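Local coordinates for protein amine oxidase (Emericella nidulans, PDB 3PGB) that probably oxidises primary amines, as a copper enzyme carrying one topaquinone per subunit, at residues K61-D73 and I107-L121. Residues are numbered along the deposited sequence; the frame is centred on the assembly and turned at random.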
loop_
_atom_site.group_PDB
_atom_site.type_symbol
_atom_site.label_atom_id
_atom_site.label_comp_id
_atom_site.label_asym_id
_atom_site.label_seq_id
_atom_site.Cartn_x
_atom_site.Cartn_y
_atom_site.Cartn_z
ATOM N N LYS A 61 8.590 -31.372 14.105
ATOM C CA LYS A 61 9.538 -31.004 15.147
ATOM C C LYS A 61 10.653 -30.142 14.566
ATOM O O LYS A 61 11.347 -30.551 13.628
ATOM C CB LYS A 61 10.075 -32.245 15.866
ATOM C CG LYS A 61 9.086 -32.755 16.929
ATOM C CD LYS A 61 9.606 -33.942 17.738
ATOM C CE LYS A 61 8.542 -34.426 18.734
ATOM N NZ LYS A 61 9.040 -35.498 19.653
ATOM N N ALA A 62 10.805 -28.938 15.119
ATOM C CA ALA A 62 11.833 -27.998 14.669
ATOM C C ALA A 62 13.203 -28.658 14.754
ATOM O O ALA A 62 13.444 -29.448 15.668
ATOM C CB ALA A 62 11.804 -26.733 15.512
ATOM N N PRO A 63 14.103 -28.349 13.799
ATOM C CA PRO A 63 15.441 -28.962 13.802
ATOM C C PRO A 63 16.299 -28.596 15.016
ATOM O O PRO A 63 17.200 -29.351 15.379
ATOM C CB PRO A 63 16.081 -28.431 12.509
ATOM C CG PRO A 63 15.311 -27.229 12.162
ATOM C CD PRO A 63 13.915 -27.454 12.644
ATOM N N LYS A 64 16.019 -27.453 15.631
ATOM C CA LYS A 64 16.759 -26.991 16.801
ATOM C C LYS A 64 15.795 -26.522 17.884
ATOM O O LYS A 64 14.625 -26.264 17.601
ATOM C CB LYS A 64 17.665 -25.832 16.396
ATOM C CG LYS A 64 18.676 -26.179 15.324
ATOM C CD LYS A 64 19.780 -27.095 15.862
ATOM C CE LYS A 64 20.757 -27.488 14.758
ATOM N NZ LYS A 64 21.814 -28.416 15.241
ATOM N N GLU A 65 16.278 -26.430 19.123
ATOM C CA GLU A 65 15.464 -25.844 20.182
ATOM C C GLU A 65 15.247 -24.362 19.882
ATOM O O GLU A 65 16.026 -23.738 19.160
ATOM C CB GLU A 65 16.104 -26.042 21.559
ATOM C CG GLU A 65 15.949 -27.461 22.108
ATOM C CD GLU A 65 14.506 -27.811 22.457
ATOM O OE1 GLU A 65 13.667 -26.884 22.555
ATOM O OE2 GLU A 65 14.216 -29.014 22.641
ATOM N N ASN A 66 14.159 -23.811 20.412
ATOM C CA ASN A 66 13.871 -22.391 20.239
ATOM C C ASN A 66 14.553 -21.639 21.380
ATOM O O ASN A 66 14.028 -21.540 22.488
ATOM C CB ASN A 66 12.360 -22.139 20.205
ATOM C CG ASN A 66 12.004 -20.683 19.928
ATOM O OD1 ASN A 66 12.757 -19.766 20.249
ATOM N ND2 ASN A 66 10.834 -20.469 19.349
ATOM N N VAL A 67 15.733 -21.111 21.085
ATOM C CA VAL A 67 16.584 -20.497 22.088
ATOM C C VAL A 67 16.184 -19.051 22.433
ATOM O O VAL A 67 16.823 -18.429 23.291
ATOM C CB VAL A 67 18.067 -20.527 21.637
ATOM C CG1 VAL A 67 18.502 -21.949 21.331
ATOM C CG2 VAL A 67 18.288 -19.627 20.425
ATOM N N TRP A 68 15.139 -18.527 21.783
ATOM C CA TRP A 68 14.712 -17.135 21.957
ATOM C C TRP A 68 13.330 -16.928 22.596
ATOM O O TRP A 68 13.080 -15.871 23.177
ATOM C CB TRP A 68 14.674 -16.416 20.609
ATOM C CG TRP A 68 15.883 -16.570 19.750
ATOM C CD1 TRP A 68 17.019 -15.818 19.791
ATOM C CD2 TRP A 68 16.057 -17.507 18.685
ATOM N NE1 TRP A 68 17.897 -16.242 18.828
ATOM C CE2 TRP A 68 17.328 -17.276 18.133
ATOM C CE3 TRP A 68 15.260 -18.524 18.150
ATOM C CZ2 TRP A 68 17.825 -18.024 17.068
ATOM C CZ3 TRP A 68 15.750 -19.267 17.094
ATOM C CH2 TRP A 68 17.021 -19.013 16.562
ATOM N N TYR A 69 12.429 -17.901 22.473
ATOM C CA TYR A 69 11.004 -17.655 22.747
ATOM C C TYR A 69 10.719 -17.048 24.118
ATOM O O TYR A 69 10.038 -16.032 24.220
ATOM C CB TYR A 69 10.164 -18.929 22.566
ATOM C CG TYR A 69 8.693 -18.707 22.848
ATOM C CD1 TYR A 69 7.871 -18.097 21.909
ATOM C CD2 TYR A 69 8.129 -19.085 24.060
ATOM C CE1 TYR A 69 6.530 -17.879 22.158
ATOM C CE2 TYR A 69 6.777 -18.868 24.321
ATOM C CZ TYR A 69 5.987 -18.266 23.366
ATOM O OH TYR A 69 4.652 -18.048 23.608
ATOM N N GLY A 70 11.222 -17.686 25.165
ATOM C CA GLY A 70 10.963 -17.236 26.521
ATOM C C GLY A 70 11.177 -18.317 27.556
ATOM O O GLY A 70 11.541 -19.449 27.225
ATOM N N LEU A 71 10.944 -17.957 28.813
ATOM C CA LEU A 71 11.088 -18.895 29.924
ATOM C C LEU A 71 9.898 -19.845 29.969
ATOM O O LEU A 71 8.778 -19.454 29.666
ATOM C CB LEU A 71 11.186 -18.139 31.256
ATOM C CG LEU A 71 12.390 -17.210 31.429
ATOM C CD1 LEU A 71 12.212 -16.312 32.651
ATOM C CD2 LEU A 71 13.681 -18.003 31.526
ATOM N N THR A 72 10.143 -21.095 30.346
ATOM C CA THR A 72 9.049 -22.008 30.660
ATOM C C THR A 72 8.459 -21.599 32.006
ATOM O O THR A 72 9.092 -20.884 32.784
ATOM C CB THR A 72 9.524 -23.459 30.768
ATOM O OG1 THR A 72 10.487 -23.561 31.823
ATOM C CG2 THR A 72 10.141 -23.934 29.445
ATOM N N ASP A 73 7.246 -22.054 32.282
ATOM C CA ASP A 73 6.587 -21.730 33.542
ATOM C C ASP A 73 7.421 -22.113 34.768
ATOM O O ASP A 73 7.533 -21.334 35.713
ATOM C CB ASP A 73 5.211 -22.397 33.594
ATOM C CG ASP A 73 4.186 -21.672 32.735
ATOM O OD1 ASP A 73 4.578 -20.742 31.992
ATOM O OD2 ASP A 73 2.988 -22.023 32.810
ATOM N N ILE A 107 10.612 -10.802 34.978
ATOM C CA ILE A 107 11.466 -11.977 34.869
ATOM C C ILE A 107 11.207 -12.571 33.496
ATOM O O ILE A 107 10.072 -12.938 33.177
ATOM C CB ILE A 107 11.150 -13.034 35.942
ATOM C CG1 ILE A 107 11.228 -12.430 37.345
ATOM C CG2 ILE A 107 12.113 -14.183 35.837
ATOM C CD1 ILE A 107 10.856 -13.406 38.445
ATOM N N GLU A 108 12.251 -12.647 32.679
ATOM C CA GLU A 108 12.128 -13.159 31.318
ATOM C C GLU A 108 13.413 -13.853 30.889
ATOM O O GLU A 108 14.430 -13.756 31.570
ATOM C CB GLU A 108 11.819 -12.023 30.342
ATOM C CG GLU A 108 12.946 -10.990 30.214
ATOM C CD GLU A 108 12.724 -9.997 29.093
ATOM O OE1 GLU A 108 11.580 -9.902 28.589
ATOM O OE2 GLU A 108 13.702 -9.313 28.715
ATOM N N LEU A 109 13.354 -14.542 29.753
ATOM C CA LEU A 109 14.534 -15.163 29.181
ATOM C C LEU A 109 15.442 -14.070 28.669
ATOM O O LEU A 109 15.006 -13.182 27.934
ATOM C CB LEU A 109 14.169 -16.098 28.021
ATOM C CG LEU A 109 15.349 -16.781 27.313
ATOM C CD1 LEU A 109 16.003 -17.807 28.225
ATOM C CD2 LEU A 109 14.914 -17.432 25.998
ATOM N N HIS A 110 16.704 -14.126 29.065
ATOM C CA HIS A 110 17.706 -13.306 28.420
ATOM C C HIS A 110 17.986 -13.976 27.091
ATOM O O HIS A 110 18.368 -15.139 27.065
ATOM C CB HIS A 110 18.978 -13.229 29.255
ATOM C CG HIS A 110 20.094 -12.506 28.575
ATOM N ND1 HIS A 110 20.158 -11.132 28.506
ATOM C CD2 HIS A 110 21.188 -12.966 27.926
ATOM C CE1 HIS A 110 21.247 -10.776 27.851
ATOM N NE2 HIS A 110 21.891 -11.871 27.489
ATOM N N ARG A 111 17.775 -13.259 25.992
ATOM C CA ARG A 111 18.032 -13.829 24.668
ATOM C C ARG A 111 19.521 -14.012 24.453
ATOM O O ARG A 111 20.309 -13.116 24.758
ATOM C CB ARG A 111 17.444 -12.959 23.561
ATOM C CG ARG A 111 15.984 -13.237 23.316
ATOM C CD ARG A 111 15.345 -12.164 22.462
ATOM N NE ARG A 111 13.887 -12.266 22.486
ATOM C CZ ARG A 111 13.054 -11.357 21.987
ATOM N NH1 ARG A 111 13.520 -10.260 21.405
ATOM N NH2 ARG A 111 11.743 -11.549 22.073
ATOM N N PRO A 112 19.917 -15.182 23.936
ATOM C CA PRO A 112 21.336 -15.442 23.762
ATOM C C PRO A 112 21.934 -14.586 22.654
ATOM O O PRO A 112 21.229 -14.168 21.735
ATOM C CB PRO A 112 21.384 -16.929 23.392
ATOM C CG PRO A 112 20.075 -17.218 22.806
ATOM C CD PRO A 112 19.091 -16.317 23.493
ATOM N N ASN A 113 23.228 -14.321 22.770
ATOM C CA ASN A 113 23.957 -13.575 21.766
ATOM C C ASN A 113 23.923 -14.311 20.428
ATOM O O ASN A 113 23.892 -15.544 20.388
ATOM C CB ASN A 113 25.407 -13.366 22.225
ATOM C CG ASN A 113 25.516 -12.450 23.438
ATOM O OD1 ASN A 113 24.645 -11.610 23.678
ATOM N ND2 ASN A 113 26.591 -12.605 24.207
ATOM N N LYS A 114 23.921 -13.552 19.337
ATOM C CA LYS A 114 23.926 -14.138 17.993
ATOM C C LYS A 114 25.145 -15.040 17.790
ATOM O O LYS A 114 25.058 -16.073 17.123
ATOM C CB LYS A 114 23.901 -13.032 16.937
ATOM C CG LYS A 114 23.746 -13.507 15.501
ATOM C CD LYS A 114 23.786 -12.330 14.535
ATOM C CE LYS A 114 23.809 -12.787 13.089
ATOM N NZ LYS A 114 23.492 -11.666 12.158
ATOM N N SER A 115 26.275 -14.648 18.375
ATOM C CA SER A 115 27.509 -15.426 18.279
ATOM C C SER A 115 27.394 -16.798 18.967
ATOM O O SER A 115 28.119 -17.724 18.609
ATOM C CB SER A 115 28.694 -14.624 18.840
ATOM O OG SER A 115 28.438 -14.179 20.167
ATOM N N GLU A 116 26.492 -16.915 19.945
ATOM C CA GLU A 116 26.137 -18.211 20.559
ATOM C C GLU A 116 25.109 -18.976 19.729
ATOM O O GLU A 116 25.195 -20.198 19.595
ATOM C CB GLU A 116 25.519 -18.020 21.949
ATOM C CG GLU A 116 26.467 -17.674 23.072
ATOM C CD GLU A 116 25.721 -17.542 24.390
ATOM O OE1 GLU A 116 25.645 -18.552 25.129
ATOM O OE2 GLU A 116 25.174 -16.444 24.667
ATOM N N ALA A 117 24.116 -18.254 19.209
ATOM C CA ALA A 117 22.993 -18.872 18.506
ATOM C C ALA A 117 23.391 -19.462 17.150
ATOM O O ALA A 117 23.006 -20.582 16.828
ATOM C CB ALA A 117 21.876 -17.867 18.336
ATOM N N ILE A 118 24.178 -18.719 16.376
ATOM C CA ILE A 118 24.514 -19.118 15.004
ATOM C C ILE A 118 25.257 -20.463 14.924
ATOM O O ILE A 118 24.902 -21.307 14.099
ATOM C CB ILE A 118 25.312 -18.011 14.255
ATOM C CG1 ILE A 118 24.431 -16.778 14.016
ATOM C CG2 ILE A 118 25.855 -18.535 12.926
ATOM C CD1 ILE A 118 23.439 -16.926 12.877
ATOM N N PRO A 119 26.281 -20.673 15.776
ATOM C CA PRO A 119 26.952 -21.986 15.796
ATOM C C PRO A 119 26.062 -23.149 16.258
ATOM O O PRO A 119 26.285 -24.287 15.835
ATOM C CB PRO A 119 28.113 -21.777 16.779
ATOM C CG PRO A 119 28.342 -20.297 16.792
ATOM C CD PRO A 119 26.989 -19.690 16.619
ATOM N N TYR A 120 25.079 -22.870 17.117
ATOM C CA TYR A 120 24.094 -23.885 17.504
ATOM C C TYR A 120 23.156 -24.235 16.346
ATOM O O TYR A 120 22.865 -25.406 16.121
ATOM C CB TYR A 120 23.271 -23.437 18.716
ATOM C CG TYR A 120 22.102 -24.357 19.016
ATOM C CD1 TYR A 120 22.311 -25.695 19.328
ATOM C CD2 TYR A 120 20.796 -23.894 18.972
ATOM C CE1 TYR A 120 21.249 -26.549 19.596
ATOM C CE2 TYR A 120 19.723 -24.744 19.239
ATOM C CZ TYR A 120 19.959 -26.070 19.549
ATOM O OH TYR A 120 18.908 -26.918 19.818
ATOM N N LEU A 121 22.677 -23.219 15.627
ATOM C CA LEU A 121 21.787 -23.428 14.482
ATOM C C LEU A 121 22.519 -24.027 13.284
ATOM O O LEU A 121 22.013 -24.949 12.651
ATOM C CB LEU A 121 21.120 -22.115 14.058
ATOM C CG LEU A 121 20.178 -21.471 15.075
ATOM C CD1 LEU A 121 19.768 -20.073 14.610
ATOM C CD2 LEU A 121 18.953 -22.351 15.322
HETATM O O HOH W 1 19.794 -13.564 19.464
HETATM O O HOH W 2 10.377 -14.891 29.222
#
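Trp68 packs on Leu121, and Val67 on Tyr120 and Pro112, where the loop from strand 58-59 to helix 73-84 settles over strand 102-110 and helix 114-122, a case of irregular chain held chiefly by apolar packing. The indole lies with its benzo edge to the helix, CH2 being 3.5 Å from Leu121 CD1, which sits near the ring plane. Val67 splits its branches: CG1 packs against Tyr120 CE2 at 3.7 Å, while CG2 reaches Pro112 CG and also lies over the indole centre of its own neighbour. Pro112 CD and Leu109 CD2 pack on Val67 O. Farther along, Leu71 lies along the Glu108-Leu109 backbone, its CD1 3.3 Å from Glu108 C. Tyr120 turns the contact polar. With CG anti to the backbone N (chi1 171°), its ring extends to the loop, where OH accepts a nearly straight bond from Glu65 N (2.8 Å, 165°). Lys64, bent at chi2, makes a CH-pi contact, CD lying 4.1 Å from the Tyr120 ring centroid. Asn66 OD1 accepts from Trp68 N in the carbonyl plane, an Asx turn, and from Tyr69 N above that plane, completing an Asx motif. Lys114 of the helix makes salt bridges to the calcium-binding Asp541, Asp543 and Asp687. The chemistry implies adhesion mostly by apolar packing, with the Tyr120 hydroxyl supplying the one strong direct bond and a water bridging Leu71 N and Leu109 N.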